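Local coordinates for protein geranyl diphosphate synthase small subunit (PDB 3QKC) that probably serves as the non-catalytic small subunit that partners a large subunit in making geranyl diphosphate, the C10 precursor of monoterpenes, at residues Phe34-His39 with Leu109-Gly114; Ile141-Arg146 with Lys204-Gly209. All coordinates share one frame; numbering follows the deposited sequence.

Overall arrangement
Both contacts join helices of one all-helical chain of the isoprenyl diphosphate synthase family, and they lie on opposite sides of its centre, the centres of the two contacts about 25 Å apart. Interaction 1 is fully buried and wholly made of close van der Waals contacts, where the short helix 34-43 packs against helix 105-126. Interaction 2 is only partly buried and is ionic, a salt-bridge network between helix 134-148 and helix 199-219. No helix is common to the two, yet helices 105-126 and 134-148 follow each other in the chain, and both interactions have residues that touch the second subunit. The first brings backbones close, the second spans a wider distance with long charged side chains.

Interaction 1. Residues Phe34-His39 with Leu109-Gly114; sequences FEPMHH and LLTGDG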
loop_
_atom_site.group_PDB
_atom_site.type_symbol
_atom_site.label_atom_id
_atom_site.label_comp_id
_atom_site.label_asym_id
_atom_site.label_seq_id
_atom_site.Cartn_x
_atom_site.Cartn_y
_atom_site.Cartn_z
ATOM N N PHE A 34 -11.213 1.122 12.436
ATOM C CA PHE A 34 -12.274 1.638 11.585
ATOM C C PHE A 34 -12.739 3.039 11.918
ATOM O O PHE A 34 -12.969 3.840 11.007
ATOM C CB PHE A 34 -13.397 0.631 11.346
ATOM C CG PHE A 34 -13.066 -0.350 10.271
ATOM C CD1 PHE A 34 -12.809 -1.679 10.574
ATOM C CD2 PHE A 34 -12.943 0.071 8.961
ATOM C CE1 PHE A 34 -12.460 -2.580 9.583
ATOM C CE2 PHE A 34 -12.597 -0.825 7.946
ATOM C CZ PHE A 34 -12.356 -2.144 8.252
ATOM N N GLU A 35 -12.787 3.356 13.206
ATOM C CA GLU A 35 -13.127 4.706 13.653
ATOM C C GLU A 35 -12.169 5.771 13.092
ATOM O O GLU A 35 -12.625 6.656 12.380
ATOM C CB GLU A 35 -13.213 4.800 15.177
ATOM C CG GLU A 35 -13.522 6.214 15.650
ATOM C CD GLU A 35 -13.388 6.396 17.152
ATOM O OE1 GLU A 35 -12.706 5.585 17.811
ATOM O OE2 GLU A 35 -13.980 7.354 17.684
ATOM N N PRO A 36 -10.853 5.705 13.409
ATOM C CA PRO A 36 -9.998 6.739 12.758
ATOM C C PRO A 36 -9.957 6.637 11.226
ATOM O O PRO A 36 -9.818 7.659 10.549
ATOM C CB PRO A 36 -8.609 6.510 13.375
ATOM C CG PRO A 36 -8.646 5.119 13.922
ATOM C CD PRO A 36 -10.083 4.905 14.376
ATOM N N MET A 37 -10.103 5.429 10.676
ATOM C CA MET A 37 -10.177 5.283 9.203
ATOM C C MET A 37 -11.398 5.960 8.585
ATOM O O MET A 37 -11.280 6.660 7.582
ATOM C CB MET A 37 -10.091 3.816 8.757
ATOM C CG MET A 37 -10.014 3.646 7.232
ATOM S SD MET A 37 -9.700 1.959 6.644
ATOM C CE MET A 37 -8.728 1.317 8.025
ATOM N N HIS A 38 -12.574 5.741 9.163
ATOM C CA HIS A 38 -13.779 6.398 8.686
ATOM C C HIS A 38 -13.679 7.914 8.860
ATOM O O HIS A 38 -13.951 8.680 7.928
ATOM C CB HIS A 38 -15.007 5.859 9.416
ATOM C CG HIS A 38 -16.300 6.372 8.871
ATOM N ND1 HIS A 38 -17.053 5.659 7.965
ATOM C CD2 HIS A 38 -16.962 7.532 9.084
ATOM C CE1 HIS A 38 -18.136 6.352 7.657
ATOM N NE2 HIS A 38 -18.103 7.492 8.320
ATOM N N HIS A 39 -13.269 8.353 10.040
ATOM C CA HIS A 39 -13.161 9.776 10.281
ATOM C C HIS A 39 -12.212 10.512 9.306
ATOM O O HIS A 39 -12.607 11.486 8.677
ATOM C CB HIS A 39 -12.781 10.067 11.726
ATOM C CG HIS A 39 -12.746 11.528 12.039
ATOM N ND1 HIS A 39 -11.570 12.237 12.165
ATOM C CD2 HIS A 39 -13.748 12.424 12.218
ATOM C CE1 HIS A 39 -11.848 13.504 12.418
ATOM N NE2 HIS A 39 -13.161 13.645 12.450
ATOM N N LEU A 109 -0.779 7.745 12.497
ATOM C CA LEU A 109 0.307 7.034 11.785
ATOM C C LEU A 109 -0.165 5.675 11.259
ATOM O O LEU A 109 -0.013 5.363 10.096
ATOM C CB LEU A 109 1.535 6.856 12.679
ATOM C CG LEU A 109 2.679 5.939 12.206
ATOM C CD1 LEU A 109 3.411 6.514 10.978
ATOM C CD2 LEU A 109 3.656 5.721 13.338
ATOM N N LEU A 110 -0.759 4.879 12.132
ATOM C CA LEU A 110 -1.200 3.561 11.734
ATOM C C LEU A 110 -2.431 3.595 10.830
ATOM O O LEU A 110 -2.557 2.758 9.929
ATOM C CB LEU A 110 -1.395 2.674 12.971
ATOM C CG LEU A 110 -2.469 2.951 14.006
ATOM C CD1 LEU A 110 -3.779 2.319 13.561
ATOM C CD2 LEU A 110 -2.026 2.381 15.339
ATOM N N THR A 111 -3.323 4.564 11.045
ATOM C CA THR A 111 -4.498 4.673 10.178
ATOM C C THR A 111 -4.080 4.995 8.752
ATOM O O THR A 111 -4.687 4.493 7.798
ATOM C CB THR A 111 -5.505 5.761 10.637
ATOM O OG1 THR A 111 -5.880 5.533 11.992
ATOM C CG2 THR A 111 -6.753 5.698 9.777
ATOM N N GLY A 112 -3.070 5.855 8.607
ATOM C CA GLY A 112 -2.526 6.163 7.281
ATOM C C GLY A 112 -1.974 4.892 6.668
ATOM O O GLY A 112 -2.190 4.621 5.492
ATOM N N ASP A 113 -1.266 4.104 7.483
ATOM C CA ASP A 113 -0.727 2.824 7.031
ATOM C C ASP A 113 -1.769 1.822 6.610
ATOM O O ASP A 113 -1.545 1.062 5.648
ATOM C CB ASP A 113 0.212 2.244 8.079
ATOM C CG ASP A 113 1.512 2.990 8.122
ATOM O OD1 ASP A 113 1.666 3.944 7.314
ATOM O OD2 ASP A 113 2.372 2.628 8.936
ATOM N N GLY A 114 -2.922 1.828 7.298
ATOM C CA GLY A 114 -4.008 0.944 6.890
ATOM C C GLY A 114 -4.761 1.408 5.658
ATOM O O GLY A 114 -5.220 0.592 4.871
#
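Thr-111 presses its side chain against Pro-36 and Met-37 where the short helix 34-43 packs on helix 105-126, a helix-helix contact within the all-alpha prenyltransferase fold. The two branches of the threonine divide the work. OG1 lies against the proline ring, 3.2 Å from Pro-36 CB and 3.4 Å from Pro-36 CG, while the methyl CG2 rests on the backbone of the next residue, 3.5 Å from both Met-37 N and Met-37 CA. With chi1 at -55°, CG2 stands opposite the threonine's own N and reaches across to that backbone, and the hydroxyl stays beside the N, where it bonds to the carbonyl of Ile-107 one turn earlier. With a short side chain and a proline ring between them, the helices approach closely: the CA atoms of Met-37 and Thr-111 are 5.8 Å apart. Replacing this threonine with a glycine would probably leave a gap against Pro-36 and Met-37 and deprive the Ile-107 carbonyl of its hydroxyl partner. Further out, Met-37 also packs on Ile-115 and Phe-118, and on Ser-150 of the second subunit. Its chain runs extended to SD and bends at chi3 (-30°), and Met-37 CE then lies 4.9 Å from Gly-114 CA.

Interaction 2. Residues Ile141-Arg146 with Lys204-Gly209; sequences IIELTR and KLRRFG
Glu-143 and Arg-206 form a salt bridge between helix 134-148 and helix 199-219 of the all-alpha prenyltransferase fold, the centre of a three-residue network completed by Arg-146. The tight part is one short bond: Arg-206 NH1 gives its hydrogen to Glu-143 OE2 at 2.6 Å, nearly straight at 175°. The oxygen lies at the edge of the guanidinium, in its plane, whereas the nitrogen comes from above the carboxylate plane, and the two planes are 54° apart. That twist accompanies an uneven pairing, since the second bond, from Arg-206 NE to Glu-143 OE1, is weak at 3.4 Å. The buried glutamate also packs on Ala-189, Cys-190 and Ile-193 of helix 169-195. The looser side, toward solvent, is that of the partly exposed Arg-146. Arg-146 NH2 makes a long ion pair with Glu-143 OE1 (3.6 Å), and its NH1 has another long, weak one with Glu-151. Arg-146 NH2 and Arg-206 NE come within 3.8 Å, and the carboxylate beside them probably offsets their like charges. The backbones stay well apart, spanned by long side chains; a bend at chi3 (-89°) turns the Arg-206 guanidinium toward the glutamate and leaves Arg-206 CD 3.7 Å from Arg-146 NH2.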
loop_
_atom_site.group_PDB
_atom_site.type_symbol
_atom_site.label_atom_id
_atom_site.label_comp_id
_atom_site.label_asym_id
_atom_site.label_seq_id
_atom_site.Cartn_x
_atom_site.Cartn_y
_atom_site.Cartn_z
ATOM N N ILE A 141 -3.910 -1.255 -10.741
ATOM C CA ILE A 141 -3.221 -1.411 -9.469
ATOM C C ILE A 141 -1.783 -0.923 -9.590
ATOM O O ILE A 141 -1.282 -0.193 -8.721
ATOM C CB ILE A 141 -3.325 -2.864 -8.993
ATOM C CG1 ILE A 141 -4.651 -3.036 -8.252
ATOM C CG2 ILE A 141 -2.126 -3.278 -8.130
ATOM C CD1 ILE A 141 -5.190 -4.428 -8.295
ATOM N N ILE A 142 -1.159 -1.281 -10.708
ATOM C CA ILE A 142 0.163 -0.780 -11.050
ATOM C C ILE A 142 0.180 0.743 -11.029
ATOM O O ILE A 142 1.091 1.342 -10.429
ATOM C CB ILE A 142 0.640 -1.313 -12.408
ATOM C CG1 ILE A 142 0.951 -2.802 -12.292
ATOM C CG2 ILE A 142 1.872 -0.564 -12.853
ATOM C CD1 ILE A 142 0.725 -3.589 -13.580
ATOM N N GLU A 143 -0.841 1.357 -11.636
ATOM C CA GLU A 143 -0.964 2.820 -11.662
ATOM C C GLU A 143 -1.050 3.439 -10.273
ATOM O O GLU A 143 -0.401 4.444 -10.001
ATOM C CB GLU A 143 -2.193 3.267 -12.461
ATOM C CG GLU A 143 -2.006 3.263 -13.960
ATOM C CD GLU A 143 -0.845 4.114 -14.417
ATOM O OE1 GLU A 143 -0.753 5.296 -14.045
ATOM O OE2 GLU A 143 -0.024 3.596 -15.178
ATOM N N LEU A 144 -1.895 2.861 -9.423
ATOM C CA LEU A 144 -2.088 3.354 -8.065
ATOM C C LEU A 144 -0.858 3.139 -7.178
ATOM O O LEU A 144 -0.575 3.966 -6.341
ATOM C CB LEU A 144 -3.329 2.711 -7.425
ATOM C CG LEU A 144 -4.652 3.130 -8.061
ATOM C CD1 LEU A 144 -5.589 1.926 -8.283
ATOM C CD2 LEU A 144 -5.321 4.218 -7.249
ATOM N N THR A 145 -0.149 2.024 -7.349
ATOM C CA THR A 145 1.084 1.789 -6.593
ATOM C C THR A 145 2.162 2.796 -6.988
ATOM O O THR A 145 3.004 3.189 -6.164
ATOM C CB THR A 145 1.636 0.362 -6.777
ATOM O OG1 THR A 145 1.921 0.128 -8.161
ATOM C CG2 THR A 145 0.660 -0.695 -6.250
ATOM N N ARG A 146 2.106 3.224 -8.245
ATOM C CA ARG A 146 3.066 4.163 -8.811
ATOM C C ARG A 146 2.866 5.565 -8.223
ATOM O O ARG A 146 3.823 6.301 -8.007
ATOM C CB ARG A 146 2.909 4.188 -10.338
ATOM C CG ARG A 146 4.041 4.867 -11.095
ATOM C CD ARG A 146 3.847 4.857 -12.634
ATOM N NE ARG A 146 2.787 5.751 -13.135
ATOM C CZ ARG A 146 2.848 7.087 -13.156
ATOM N NH1 ARG A 146 3.911 7.721 -12.664
ATOM N NH2 ARG A 146 1.832 7.801 -13.650
ATOM N N LYS A 204 -1.946 9.408 -23.250
ATOM C CA LYS A 204 -2.426 10.768 -23.471
ATOM C C LYS A 204 -3.218 11.314 -22.277
ATOM O O LYS A 204 -2.978 12.441 -21.836
ATOM C CB LYS A 204 -3.230 10.863 -24.769
ATOM C CG LYS A 204 -2.360 10.866 -26.038
ATOM C CD LYS A 204 -3.132 11.336 -27.258
ATOM C CE LYS A 204 -2.200 11.707 -28.411
ATOM N NZ LYS A 204 -1.685 13.109 -28.304
ATOM N N LEU A 205 -4.141 10.510 -21.750
ATOM C CA LEU A 205 -4.906 10.911 -20.571
ATOM C C LEU A 205 -4.014 10.984 -19.351
ATOM O O LEU A 205 -4.241 11.812 -18.462
ATOM C CB LEU A 205 -6.105 9.991 -20.332
ATOM C CG LEU A 205 -7.318 10.439 -21.163
ATOM C CD1 LEU A 205 -8.218 9.263 -21.531
ATOM C CD2 LEU A 205 -8.108 11.580 -20.474
ATOM N N ARG A 206 -2.984 10.135 -19.327
ATOM C CA ARG A 206 -2.002 10.180 -18.253
ATOM C C ARG A 206 -1.289 11.526 -18.258
ATOM O O ARG A 206 -1.176 12.178 -17.216
ATOM C CB ARG A 206 -0.988 9.034 -18.347
ATOM C CG ARG A 206 -0.220 8.817 -17.035
ATOM C CD ARG A 206 0.943 7.858 -17.213
ATOM N NE ARG A 206 0.571 6.459 -16.993
ATOM C CZ ARG A 206 0.344 5.578 -17.969
ATOM N NH1 ARG A 206 0.028 4.323 -17.677
ATOM N NH2 ARG A 206 0.438 5.943 -19.240
ATOM N N ARG A 207 -0.825 11.939 -19.438
ATOM C CA ARG A 207 -0.180 13.239 -19.597
ATOM C C ARG A 207 -1.170 14.347 -19.259
ATOM O O ARG A 207 -0.823 15.291 -18.549
ATOM C CB ARG A 207 0.400 13.418 -21.006
ATOM C CG ARG A 207 1.597 12.513 -21.288
ATOM C CD ARG A 207 2.446 12.998 -22.475
ATOM N NE ARG A 207 1.733 12.957 -23.760
ATOM C CZ ARG A 207 1.458 11.844 -24.445
ATOM N NH1 ARG A 207 1.800 10.649 -23.979
ATOM N NH2 ARG A 207 0.814 11.924 -25.596
ATOM N N PHE A 208 -2.410 14.207 -19.730
ATOM C CA PHE A 208 -3.450 15.159 -19.352
ATOM C C PHE A 208 -3.514 15.355 -17.843
ATOM O O PHE A 208 -3.446 16.484 -17.368
ATOM C CB PHE A 208 -4.839 14.766 -19.861
ATOM C CG PHE A 208 -5.909 15.735 -19.433
ATOM C CD1 PHE A 208 -6.105 16.930 -20.132
ATOM C CD2 PHE A 208 -6.683 15.490 -18.293
ATOM C CE1 PHE A 208 -7.078 17.855 -19.718
ATOM C CE2 PHE A 208 -7.654 16.407 -17.877
ATOM C CZ PHE A 208 -7.854 17.589 -18.592
ATOM N N GLY A 209 -3.660 14.251 -17.109
ATOM C CA GLY A 209 -3.779 14.290 -15.655
ATOM C C GLY A 209 -2.600 14.972 -15.013
ATOM O O GLY A 209 -2.766 15.820 -14.146
#